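Local coordinates for protein carbohydrate kinase (Agrobacterium tumefaciens, PDB 2NWH) that probably transfers a phosphate group from ATP to a sugar or related small molecule, as a carbohydrate kinase of the pfkB (ribokinase-like) family, at residues S226-F231 with K248-A253; A263-G268 with R272-Q277; G278-A283 with G306-A311. All coordinates share one frame; numbering follows the deposited sequence. Where two conformers were deposited one is given.

Contact 1 (S226-F231 with K248-A253). With NA (sodium ion), chain E.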
ATOM      1  N   SER A 226       2.845 -12.080  13.558  1.00 37.18           N
ATOM      2  CA  SER A 226       1.921 -11.833  14.668  1.00 36.67           C
ATOM      3  C   SER A 226       2.146 -10.597  15.577  1.00 36.66           C
ATOM      4  O   SER A 226       1.371 -10.416  16.531  1.00 36.89           O
ATOM      5  CB  SER A 226       1.852 -13.089  15.567  1.00 37.15           C
ATOM      6  OG  SER A 226       1.174 -14.177  14.944  1.00 36.84           O
ATOM      7  N   GLU A 227       3.181  -9.777  15.344  1.00 35.47           N
ATOM      8  CA  GLU A 227       3.344  -8.554  16.164  1.00 34.57           C
ATOM      9  C   GLU A 227       3.083  -7.276  15.359  1.00 33.61           C
ATOM     10  O   GLU A 227       3.629  -7.103  14.261  1.00 32.70           O
ATOM     11  CB  GLU A 227       4.719  -8.453  16.841  1.00 35.36           C
ATOM     12  CG  GLU A 227       5.273  -9.740  17.407  1.00 36.40           C
ATOM     13  CD  GLU A 227       6.616  -9.557  18.114  1.00 41.33           C
ATOM     14  OE1 GLU A 227       6.655  -8.947  19.215  1.00 42.26           O
ATOM     15  OE2 GLU A 227       7.636 -10.049  17.579  1.00 41.85           O
ATOM     16  N   VAL A 228       2.250  -6.396  15.911  1.00 32.63           N
ATOM     17  CA  VAL A 228       1.922  -5.116  15.254  1.00 32.20           C
ATOM     18  C   VAL A 228       1.789  -4.019  16.296  1.00 32.26           C
ATOM     19  O   VAL A 228       1.166  -4.232  17.332  1.00 32.35           O
ATOM     20  CB  VAL A 228       0.574  -5.158  14.501  1.00 32.26           C
ATOM     21  CG1 VAL A 228       0.496  -3.963  13.510  1.00 29.89           C
ATOM     22  CG2 VAL A 228       0.356  -6.492  13.784  1.00 33.53           C
ATOM     23  N   VAL A 229       2.362  -2.849  16.009  1.00 32.29           N
ATOM     24  CA  VAL A 229       2.190  -1.669  16.842  1.00 32.67           C
ATOM     25  C   VAL A 229       1.508  -0.554  16.022  1.00 32.97           C
ATOM     26  O   VAL A 229       1.807  -0.388  14.831  1.00 32.50           O
ATOM     27  CB  VAL A 229       3.546  -1.230  17.475  1.00 32.56           C
ATOM     28  CG1 VAL A 229       4.554  -0.766  16.423  1.00 33.57           C
ATOM     29  CG2 VAL A 229       3.352  -0.176  18.574  1.00 33.60           C
ATOM     30  N   ALA A 230       0.546   0.138  16.638  1.00 32.75           N
ATOM     31  CA  ALA A 230      -0.114   1.296  16.015  1.00 33.06           C
ATOM     32  C   ALA A 230       0.027   2.474  16.949  1.00 33.74           C
ATOM     33  O   ALA A 230       0.036   2.293  18.165  1.00 33.37           O
ATOM     34  CB  ALA A 230      -1.559   1.013  15.747  1.00 32.41           C
ATOM     35  N   PHE A 231       0.181   3.677  16.404  1.00 34.43           N
ATOM     36  CA  PHE A 231       0.287   4.876  17.240  1.00 35.12           C
ATOM     37  C   PHE A 231      -0.288   6.114  16.565  1.00 36.06           C
ATOM     38  O   PHE A 231      -0.428   6.155  15.333  1.00 34.16           O
ATOM     39  CB  PHE A 231       1.724   5.091  17.733  1.00 35.32           C
ATOM     40  CG  PHE A 231       2.706   5.513  16.660  1.00 34.75           C
ATOM     41  CD1 PHE A 231       3.103   6.844  16.549  1.00 34.66           C
ATOM     42  CD2 PHE A 231       3.271   4.569  15.796  1.00 34.15           C
ATOM     43  CE1 PHE A 231       4.039   7.250  15.551  1.00 36.91           C
ATOM     44  CE2 PHE A 231       4.189   4.955  14.789  1.00 34.26           C
ATOM     45  CZ  PHE A 231       4.575   6.297  14.667  1.00 34.50           C
ATOM     46  N   LYS A 248      -3.286 -17.126  13.070  1.00 30.01           N
ATOM     47  CA  LYS A 248      -1.841 -17.168  13.337  1.00 30.62           C
ATOM     48  C   LYS A 248      -0.991 -16.331  12.381  1.00 31.57           C
ATOM     49  O   LYS A 248       0.233 -16.278  12.529  1.00 32.25           O
ATOM     50  CB  LYS A 248      -1.330 -18.616  13.316  1.00 30.58           C
ATOM     51  CG  LYS A 248      -2.181 -19.600  14.078  1.00 29.03           C
ATOM     52  CD  LYS A 248      -2.219 -19.285  15.561  1.00 28.75           C
ATOM     53  CE  LYS A 248      -2.749 -20.494  16.376  1.00 26.69           C
ATOM     54  NZ  LYS A 248      -3.997 -21.096  15.797  1.00 24.74           N
ATOM     55  N   ASP A 249      -1.628 -15.711  11.388  1.00 31.85           N
ATOM     56  CA  ASP A 249      -0.953 -14.775  10.479  1.00 32.04           C
ATOM     57  C   ASP A 249      -1.904 -13.642  10.155  1.00 32.25           C
ATOM     58  O   ASP A 249      -2.968 -13.862   9.570  1.00 31.97           O
ATOM     59  CB  ASP A 249      -0.501 -15.475   9.187  1.00 32.35           C
ATOM     60  CG  ASP A 249       0.499 -14.639   8.371  1.00 33.05           C
ATOM     61  OD1 ASP A 249       0.786 -13.468   8.730  1.00 34.48           O
ATOM     62  OD2 ASP A 249       1.003 -15.144   7.338  1.00 32.12           O
ATOM     63  N   VAL A 250      -1.497 -12.441  10.556  1.00 32.19           N
ATOM     64  CA  VAL A 250      -2.250 -11.205  10.362  1.00 33.06           C
ATOM     65  C   VAL A 250      -1.390 -10.146   9.620  1.00 33.09           C
ATOM     66  O   VAL A 250      -1.577  -8.928   9.773  1.00 33.30           O
ATOM     67  CB  VAL A 250      -2.741 -10.676  11.737  1.00 32.84           C
ATOM     68  CG1 VAL A 250      -3.753 -11.671  12.368  1.00 33.13           C
ATOM     69  CG2 VAL A 250      -1.533 -10.425  12.709  1.00 32.76           C
ATOM     70  N   THR A 251      -0.444 -10.620   8.812  1.00 33.76           N
ATOM     71  CA  THR A 251       0.430  -9.715   8.040  1.00 33.46           C
ATOM     72  C   THR A 251       0.513 -10.152   6.554  1.00 34.22           C
ATOM     73  O   THR A 251       0.611 -11.354   6.248  1.00 34.06           O
ATOM     74  CB  THR A 251       1.851  -9.641   8.656  1.00 33.72           C
ATOM     75  OG1 THR A 251       2.451 -10.951   8.620  1.00 32.44           O
ATOM     76  CG2 THR A 251       1.788  -9.158  10.113  1.00 33.17           C
ATOM     77  N   GLY A 252       0.493  -9.186   5.637  1.00 34.66           N
ATOM     78  CA  GLY A 252       0.672  -9.493   4.221  1.00 34.53           C
ATOM     79  C   GLY A 252       1.703  -8.635   3.533  1.00 35.41           C
ATOM     80  O   GLY A 252       2.601  -8.039   4.182  1.00 35.45           O
ATOM     81  N   ALA A 253       1.575  -8.581   2.201  1.00 35.25           N
ATOM     82  CA  ALA A 253       2.329  -7.654   1.339  1.00 35.10           C
ATOM     83  C   ALA A 253       2.348  -6.217   1.876  1.00 34.43           C
ATOM     84  O   ALA A 253       3.323  -5.488   1.654  1.00 35.24           O
ATOM     85  CB  ALA A 253       1.771  -7.687  -0.068  1.00 34.92           C
TER
HETATM   86 NA    NA E 404       2.213 -12.917   6.987  1.00 31.33          NA
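Loop 248-253 carries the start of the pfkB-family signature (Asp-Val-Thr-Gly-Ala-Gly-Asp, from Asp249), and Val250 in it meets Ser226 and Val228, where strand 227-231 begins. The loop meets the strand with Val250 and a sodium ion with Asp249 and Thr251. Geometry separates the two roles. Val250 points its side chain at the strand, and its CG2 lies 4.2 Å from Ser226 CA and 4.5 Å from Val228 CG2, a light apolar touch between branched side chains. Ser226 OG comes to 3.3 Å from Lys248 O.

Asp249 turns away from the strand. Its carboxylate is bidentate, with Asp249 OD1 at 2.3 Å and Asp249 OD2 at 2.6 Å from the sodium ion. Thr251 supplies two more ligands, its carbonyl O at 2.4 Å and its OG1 at 2.6 Å; OG1 sits between the backbone N and the carbonyl carbon (chi1 62°), which lets hydroxyl and carbonyl converge on one ion. OG1 also hydrogen-bonds Gly224 O, tying the site to the turn before the strand. Asp249 to Thr251 form an Asx turn: Thr251 N donates to Asp249 OD1 over 3.1 Å with an angle of 156°, from above the carboxylate plane, 38° out of it. The side chain of Val250 also touches Ala279 of helix 271-286.

Asp249 OD1 thus serves both the metal and a backbone N-H, which restricts rotation of the carboxylate. The positive ion would be expected to stabilise the charged form of Asp249. The four protein oxygens, all from two residues of one loop, are consistent with the ion steadying this part of the loop just ahead of the Gly-Ala-Gly-Asp portion, which in pfkB kinases forms the anion hole and carries the catalytic base.

Contact 2 (A263-G268 with R272-Q277)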
ATOM      1  N   ALA A 263      -9.133   2.327   6.649  1.00 24.11           N
ATOM      2  CA  ALA A 263     -10.595   2.299   6.597  1.00 25.03           C
ATOM      3  C   ALA A 263     -11.193   2.516   7.964  1.00 26.45           C
ATOM      4  O   ALA A 263     -12.171   3.262   8.100  1.00 27.62           O
ATOM      5  CB  ALA A 263     -11.124   1.031   5.996  1.00 25.17           C
ATOM      6  N   ALA A 264     -10.631   1.863   8.988  1.00 26.40           N
ATOM      7  CA  ALA A 264     -11.111   2.053  10.364  1.00 26.49           C
ATOM      8  C   ALA A 264     -10.946   3.493  10.882  1.00 27.16           C
ATOM      9  O   ALA A 264     -11.873   4.029  11.479  1.00 27.73           O
ATOM     10  CB  ALA A 264     -10.496   1.064  11.308  1.00 25.20           C
ATOM     11  N   ILE A 265      -9.780   4.093  10.668  1.00 26.84           N
ATOM     12  CA  ILE A 265      -9.526   5.484  11.103  1.00 28.55           C
ATOM     13  C   ILE A 265     -10.469   6.472  10.389  1.00 30.12           C
ATOM     14  O   ILE A 265     -11.002   7.391  11.000  1.00 30.50           O
ATOM     15  CB  ILE A 265      -8.034   5.906  10.898  1.00 27.49           C
ATOM     16  CG1 ILE A 265      -7.070   5.057  11.762  1.00 25.28           C
ATOM     17  CG2 ILE A 265      -7.834   7.439  11.154  1.00 29.22           C
ATOM     18  CD1 ILE A 265      -7.276   5.121  13.322  1.00 29.49           C
ATOM     19  N   ALA A 266     -10.673   6.253   9.099  1.00 31.67           N
ATOM     20  CA  ALA A 266     -11.469   7.156   8.266  1.00 33.29           C
ATOM     21  C   ALA A 266     -12.931   7.096   8.690  1.00 34.37           C
ATOM     22  O   ALA A 266     -13.660   8.079   8.592  1.00 35.81           O
ATOM     23  CB  ALA A 266     -11.308   6.795   6.812  1.00 32.41           C
ATOM     24  N   GLU A 267     -13.341   5.946   9.199  1.00 35.60           N
ATOM     25  CA  GLU A 267     -14.664   5.778   9.810  1.00 37.08           C
ATOM     26  C   GLU A 267     -14.681   6.266  11.261  1.00 36.72           C
ATOM     27  O   GLU A 267     -15.709   6.213  11.935  1.00 37.02           O
ATOM     28  CB  GLU A 267     -15.107   4.310   9.708  1.00 37.40           C
ATOM     29  CG  GLU A 267     -15.183   3.861   8.256  1.00 41.38           C
ATOM     30  CD  GLU A 267     -15.667   2.446   8.062  1.00 47.68           C
ATOM     31  OE1 GLU A 267     -15.582   1.630   9.023  1.00 50.09           O
ATOM     32  OE2 GLU A 267     -16.130   2.162   6.924  1.00 49.42           O
ATOM     33  N   GLY A 268     -13.534   6.733  11.741  1.00 36.70           N
ATOM     34  CA  GLY A 268     -13.436   7.297  13.083  1.00 36.91           C
ATOM     35  C   GLY A 268     -13.456   6.302  14.226  1.00 36.69           C
ATOM     36  O   GLY A 268     -14.086   6.547  15.252  1.00 37.23           O
ATOM     37  N   ARG A 272      -7.003   1.081  18.563  1.00 28.55           N
ATOM     38  CA  ARG A 272      -7.116  -0.323  19.008  1.00 28.73           C
ATOM     39  C   ARG A 272      -8.031  -1.083  18.049  1.00 27.77           C
ATOM     40  O   ARG A 272      -7.670  -2.160  17.561  1.00 27.37           O
ATOM     41  CB  ARG A 272      -7.662  -0.363  20.439  1.00 29.52           C
ATOM     42  CG  ARG A 272      -7.011  -1.364  21.389  1.00 33.21           C
ATOM     43  CD  ARG A 272      -7.797  -1.506  22.722  1.00 37.19           C
ATOM     44  NE  ARG A 272      -9.252  -1.529  22.497  1.00 42.87           N
ATOM     45  CZ  ARG A 272      -9.969  -2.548  21.990  1.00 45.35           C
ATOM     46  NH1 ARG A 272      -9.407  -3.713  21.632  1.00 44.32           N
ATOM     47  NH2 ARG A 272     -11.282  -2.389  21.819  1.00 46.36           N
ATOM     48  N   GLU A 273      -9.197  -0.499  17.761  1.00 27.51           N
ATOM     49  CA  GLU A 273     -10.140  -0.990  16.749  1.00 28.09           C
ATOM     50  C   GLU A 273      -9.566  -1.019  15.305  1.00 27.36           C
ATOM     51  O   GLU A 273      -9.783  -1.980  14.554  1.00 27.22           O
ATOM     52  CB  GLU A 273     -11.406  -0.139  16.776  1.00 29.12           C
ATOM     53  CG  GLU A 273     -12.170  -0.165  18.091  1.00 33.78           C
ATOM     54  CD  GLU A 273     -13.358   0.813  18.131  1.00 37.71           C
ATOM     55  OE1 GLU A 273     -13.213   1.981  17.696  1.00 39.18           O
ATOM     56  OE2 GLU A 273     -14.445   0.408  18.613  1.00 41.45           O
ATOM     57  N   ALA A 274      -8.831   0.024  14.936  1.00 25.45           N
ATOM     58  CA  ALA A 274      -8.162   0.107  13.623  1.00 24.37           C
ATOM     59  C   ALA A 274      -7.101  -0.979  13.497  1.00 23.28           C
ATOM     60  O   ALA A 274      -6.951  -1.630  12.455  1.00 22.24           O
ATOM     61  CB  ALA A 274      -7.563   1.469  13.445  1.00 24.54           C
ATOM     62  N   LEU A 275      -6.403  -1.231  14.589  1.00 22.72           N
ATOM     63  CA  LEU A 275      -5.402  -2.279  14.619  1.00 23.38           C
ATOM     64  C   LEU A 275      -6.023  -3.642  14.296  1.00 22.68           C
ATOM     65  O   LEU A 275      -5.503  -4.397  13.455  1.00 22.16           O
ATOM     66  CB  LEU A 275      -4.831  -2.372  16.031  1.00 24.48           C
ATOM     67  CG  LEU A 275      -3.325  -2.565  16.178  1.00 29.14           C
ATOM     68  CD1 LEU A 275      -2.932  -2.576  17.678  1.00 29.86           C
ATOM     69  CD2 LEU A 275      -2.936  -3.831  15.512  1.00 32.90           C
ATOM     70  N   ARG A 276      -7.110  -3.963  14.999  1.00 21.60           N
ATOM     71  CA  ARG A 276      -7.787  -5.255  14.781  1.00 22.66           C
ATOM     72  C   ARG A 276      -8.420  -5.369  13.394  1.00 21.93           C
ATOM     73  O   ARG A 276      -8.458  -6.478  12.847  1.00 21.54           O
ATOM     74  CB  ARG A 276      -8.802  -5.536  15.878  1.00 22.45           C
ATOM     75  CG  ARG A 276      -8.109  -5.781  17.236  1.00 23.24           C
ATOM     76  CD  ARG A 276      -9.087  -6.282  18.282  1.00 24.12           C
ATOM     77  NE  ARG A 276      -9.478  -7.663  18.005  1.00 24.36           N
ATOM     78  CZ  ARG A 276     -10.713  -8.043  17.687  1.00 23.32           C
ATOM     79  NH1 ARG A 276     -11.680  -7.144  17.585  1.00 24.80           N
ATOM     80  NH2 ARG A 276     -10.977  -9.331  17.485  1.00 23.42           N
ATOM     81  N   GLN A 277      -8.934  -4.261  12.847  1.00 21.58           N
ATOM     82  CA  GLN A 277      -9.502  -4.318  11.487  0.50 21.62           C
ATOM     83  C   GLN A 277      -8.424  -4.557  10.438  1.00 21.65           C
ATOM     84  O   GLN A 277      -8.633  -5.341   9.481  1.00 20.02           O
ATOM     85  CB  GLN A 277     -10.322  -3.066  11.111  0.50 21.73           C
ATOM     86  CG  GLN A 277     -10.863  -3.172   9.667  0.50 21.94           C
ATOM     87  CD  GLN A 277     -11.903  -2.134   9.301  0.50 22.68           C
ATOM     88  OE1 GLN A 277     -12.988  -2.065   9.899  0.50 26.40           O
ATOM     89  NE2 GLN A 277     -11.582  -1.322   8.317  0.50 20.21           N
TER
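Ala264 and Ala274 make the apolar part of this contact, the two residues whose CA atoms approach most closely across the segments, at 4.8 Å from Ala264 CA to Ala274 CA. Each methyl points at the opposing helix. Ala264 CB lies 3.4 Å from Ala274 CA, tighter than usual van der Waals contact for carbons, and 3.7 Å from Ala274 CB, evidence that small side chains are what let these backbones come together. Ile265 adds its end: chi1 -63° and chi2 -60° together bring CD1 of Ile265 to 3.7 Å from Ala274 CB.

Gln277 also contributes van der Waals contact. Its CG is anti to the backbone N and the chain runs on extended, laying chain and amide alongside the methyls of Ala263 and Ala264. In the conformer described, Gln277 NE2 is 3.3 Å from Ala263 CB; the polar end goes to Gly260 O, about one turn before Ala264 on helix 255-266, in a weak hydrogen bond. Because Gln277 was modelled in two conformers, this detail is provisional. NE2 and Ala264 N are both donors, so their proximity is no bond.

Backbone bonds shape the turn. Gly268 has positive phi (75°) and two bonds run back into the last turn of helix 255-266, a Schellman motif; Gly268 N donates to Ile265 O at 2.7 Å. Across the connection, Glu273 OE1 accepts from Thr270 N, just before helix 271-286.

Helices 255-266 and 271-286, joined by a very short link, form an alpha-alpha hairpin with an alanine-rich seam, within the ribokinase-like alpha/beta fold.

Contact 3 (G278-A283 with G306-A311)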
ATOM      1  N   GLY A 278      -7.280  -3.882  10.605  1.00 20.99           N
ATOM      2  CA  GLY A 278      -6.150  -4.044   9.698  1.00 21.04           C
ATOM      3  C   GLY A 278      -5.640  -5.480   9.751  1.00 20.54           C
ATOM      4  O   GLY A 278      -5.361  -6.106   8.713  1.00 18.76           O
ATOM      5  N   ALA A 279      -5.516  -6.020  10.960  1.00 19.47           N
ATOM      6  CA  ALA A 279      -5.154  -7.415  11.132  1.00 19.35           C
ATOM      7  C   ALA A 279      -6.129  -8.353  10.457  1.00 19.06           C
ATOM      8  O   ALA A 279      -5.681  -9.306   9.829  1.00 18.42           O
ATOM      9  CB  ALA A 279      -5.019  -7.792  12.596  1.00 19.43           C
ATOM     10  N   ALA A 280      -7.439  -8.092  10.605  1.00 18.61           N
ATOM     11  CA  ALA A 280      -8.471  -8.950   9.961  1.00 18.84           C
ATOM     12  C   ALA A 280      -8.275  -8.942   8.441  1.00 19.58           C
ATOM     13  O   ALA A 280      -8.302  -9.994   7.755  1.00 18.54           O
ATOM     14  CB  ALA A 280      -9.849  -8.439  10.314  1.00 19.76           C
ATOM     15  N   ALA A 281      -8.120  -7.735   7.915  1.00 18.03           N
ATOM     16  CA  ALA A 281      -7.914  -7.543   6.485  1.00 18.24           C
ATOM     17  C   ALA A 281      -6.657  -8.271   5.966  1.00 17.54           C
ATOM     18  O   ALA A 281      -6.727  -8.971   4.967  1.00 18.08           O
ATOM     19  CB  ALA A 281      -7.916  -6.043   6.143  1.00 17.20           C
ATOM     20  N   ALA A 282      -5.532  -8.148   6.664  1.00 18.29           N
ATOM     21  CA  ALA A 282      -4.300  -8.884   6.304  1.00 17.99           C
ATOM     22  C   ALA A 282      -4.507 -10.430   6.324  1.00 17.21           C
ATOM     23  O   ALA A 282      -4.152 -11.139   5.335  1.00 16.24           O
ATOM     24  CB  ALA A 282      -3.160  -8.460   7.279  1.00 18.42           C
ATOM     25  N   ALA A 283      -5.139 -10.909   7.393  1.00 17.91           N
ATOM     26  CA  ALA A 283      -5.406 -12.363   7.620  1.00 18.46           C
ATOM     27  C   ALA A 283      -6.235 -12.929   6.485  1.00 18.54           C
ATOM     28  O   ALA A 283      -5.994 -14.042   6.041  1.00 18.58           O
ATOM     29  CB  ALA A 283      -6.140 -12.585   8.978  1.00 19.08           C
ATOM     30  N   GLY A 306     -13.644 -11.735  14.582  1.00 22.63           N
ATOM     31  CA  GLY A 306     -13.780 -12.539  15.812  1.00 23.69           C
ATOM     32  C   GLY A 306     -12.592 -13.487  16.048  1.00 23.98           C
ATOM     33  O   GLY A 306     -12.385 -13.993  17.148  1.00 23.35           O
ATOM     34  N   LEU A 307     -11.805 -13.717  15.003  1.00 23.42           N
ATOM     35  CA  LEU A 307     -10.656 -14.621  15.082  0.60 23.46           C
ATOM     36  C   LEU A 307      -9.351 -13.873  15.325  1.00 24.34           C
ATOM     37  O   LEU A 307      -8.295 -14.486  15.589  1.00 24.36           O
ATOM     38  CB  LEU A 307     -10.565 -15.447  13.799  0.60 22.96           C
ATOM     39  CG  LEU A 307     -11.733 -16.366  13.429  0.60 24.00           C
ATOM     40  CD1 LEU A 307     -11.987 -17.398  14.500  0.60 21.69           C
ATOM     41  CD2 LEU A 307     -13.016 -15.589  13.109  0.60 27.20           C
ATOM     42  N   VAL A 308      -9.428 -12.546  15.235  1.00 24.54           N
ATOM     43  CA  VAL A 308      -8.275 -11.674  15.441  1.00 26.72           C
ATOM     44  C   VAL A 308      -7.976 -11.522  16.926  1.00 27.06           C
ATOM     45  O   VAL A 308      -8.876 -11.246  17.713  1.00 26.17           O
ATOM     46  CB  VAL A 308      -8.466 -10.280  14.754  1.00 25.82           C
ATOM     47  CG1 VAL A 308      -7.316  -9.329  15.072  1.00 27.34           C
ATOM     48  CG2 VAL A 308      -8.554 -10.477  13.269  1.00 26.78           C
ATOM     49  N   PRO A 309      -6.706 -11.710  17.307  1.00 28.28           N
ATOM     50  CA  PRO A 309      -6.362 -11.495  18.716  1.00 30.33           C
ATOM     51  C   PRO A 309      -6.805 -10.128  19.233  1.00 31.49           C
ATOM     52  O   PRO A 309      -6.936  -9.178  18.460  1.00 30.83           O
ATOM     53  CB  PRO A 309      -4.831 -11.599  18.724  1.00 30.97           C
ATOM     54  CG  PRO A 309      -4.501 -12.464  17.523  1.00 30.34           C
ATOM     55  CD  PRO A 309      -5.557 -12.160  16.495  1.00 28.12           C
ATOM     56  N   GLN A 310      -7.023 -10.025  20.540  1.00 33.52           N
ATOM     57  CA  GLN A 310      -7.282  -8.709  21.157  1.00 35.16           C
ATOM     58  C   GLN A 310      -6.110  -7.715  21.046  1.00 35.41           C
ATOM     59  O   GLN A 310      -4.947  -8.127  20.914  1.00 35.86           O
ATOM     60  CB  GLN A 310      -7.728  -8.865  22.605  1.00 36.09           C
ATOM     61  CG  GLN A 310      -9.236  -9.044  22.743  1.00 39.33           C
ATOM     62  CD  GLN A 310     -10.027  -8.008  21.935  1.00 42.49           C
ATOM     63  OE1 GLN A 310      -9.625  -6.835  21.816  1.00 44.80           O
ATOM     64  NE2 GLN A 310     -11.156  -8.443  21.369  1.00 42.63           N
ATOM     65  N   ALA A 311      -6.434  -6.417  21.068  1.00 34.98           N
ATOM     66  CA  ALA A 311      -5.431  -5.361  21.024  1.00 35.03           C
ATOM     67  C   ALA A 311      -5.347  -4.725  22.400  1.00 35.45           C
ATOM     68  O   ALA A 311      -6.327  -4.731  23.149  1.00 35.73           O
ATOM     69  CB  ALA A 311      -5.767  -4.298  19.947  1.00 34.54           C
TER
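Val308 places one methyl on each of two neighbouring helix residues through its first torsion: CG1 is anti to the backbone N (chi1 175°), while CG2 is anti to the carbonyl carbon and lies beside the backbone N. The fork therefore opens toward helix 271-286, and its branches divide the work. One meets the methyl of Ala279, with Val308 CG1 3.7 Å from Ala279 CB. Val308 CG2 sits against the backbone of the next residue, 3.6 Å from Ala280 CA and 3.7 Å from Ala280 N, and touches its side chain as well, 3.8 Å from Ala280 CB. Ala279 directs its methyl at the loop, whereas the methyl of Ala280 leaves to one flank, which explains why CG2 finds main-chain atoms first. The small alanine side chains are consistent with so near an approach: 6.1 Å separates Ala280 CA from Val308 CA.

In fold terms, the 306-311 segment is the return from helix 298-305 to strand 311-313, the edge strand of the large sheet of this ribokinase-like alpha/beta protein, and Val308 pins that return to the middle of helix 271-286. The helix itself is regular here, Ala282 N bonding to Gly278 O at 2.9 Å. Val301 and Leu305 also reach Ala280, so Ala280 is touched by helix 298-305 as well as by the loop after it.

Polar bonds fix the loop around this apolar grip. Arg276, one turn back on the same helix, hydrogen-bonds through NH2 to Val308 O and through NE to Pro309 O, so one guanidinium holds two consecutive carbonyls. Beyond them Gln310 OE1 accepts a weak bond from Ala311 N, 3.3 Å long with an angle of 146°, and a further weak one from Arg272 NH1.

Along the chain the contacts follow in series: contact 1 closes before contact 2 opens, and contact 2 before contact 3. Helix 271-286 joins them. Its first half takes part in contact 2 and its second half in contact 3, with centres about 11 Å apart, while the loop of contact 1 lies against it; the centre of contact 1 is about 8 Å from that of contact 3 and about 14 Å from that of contact 2. Asp249 O is 3.5 Å from Ala283 CB, and Leu275 CD2 reaches Val228 CB at 3.9 Å. The helix thus backs the antiparallel end of the large sheet, so one helix touches both the sodium-binding loop and strand 311-313.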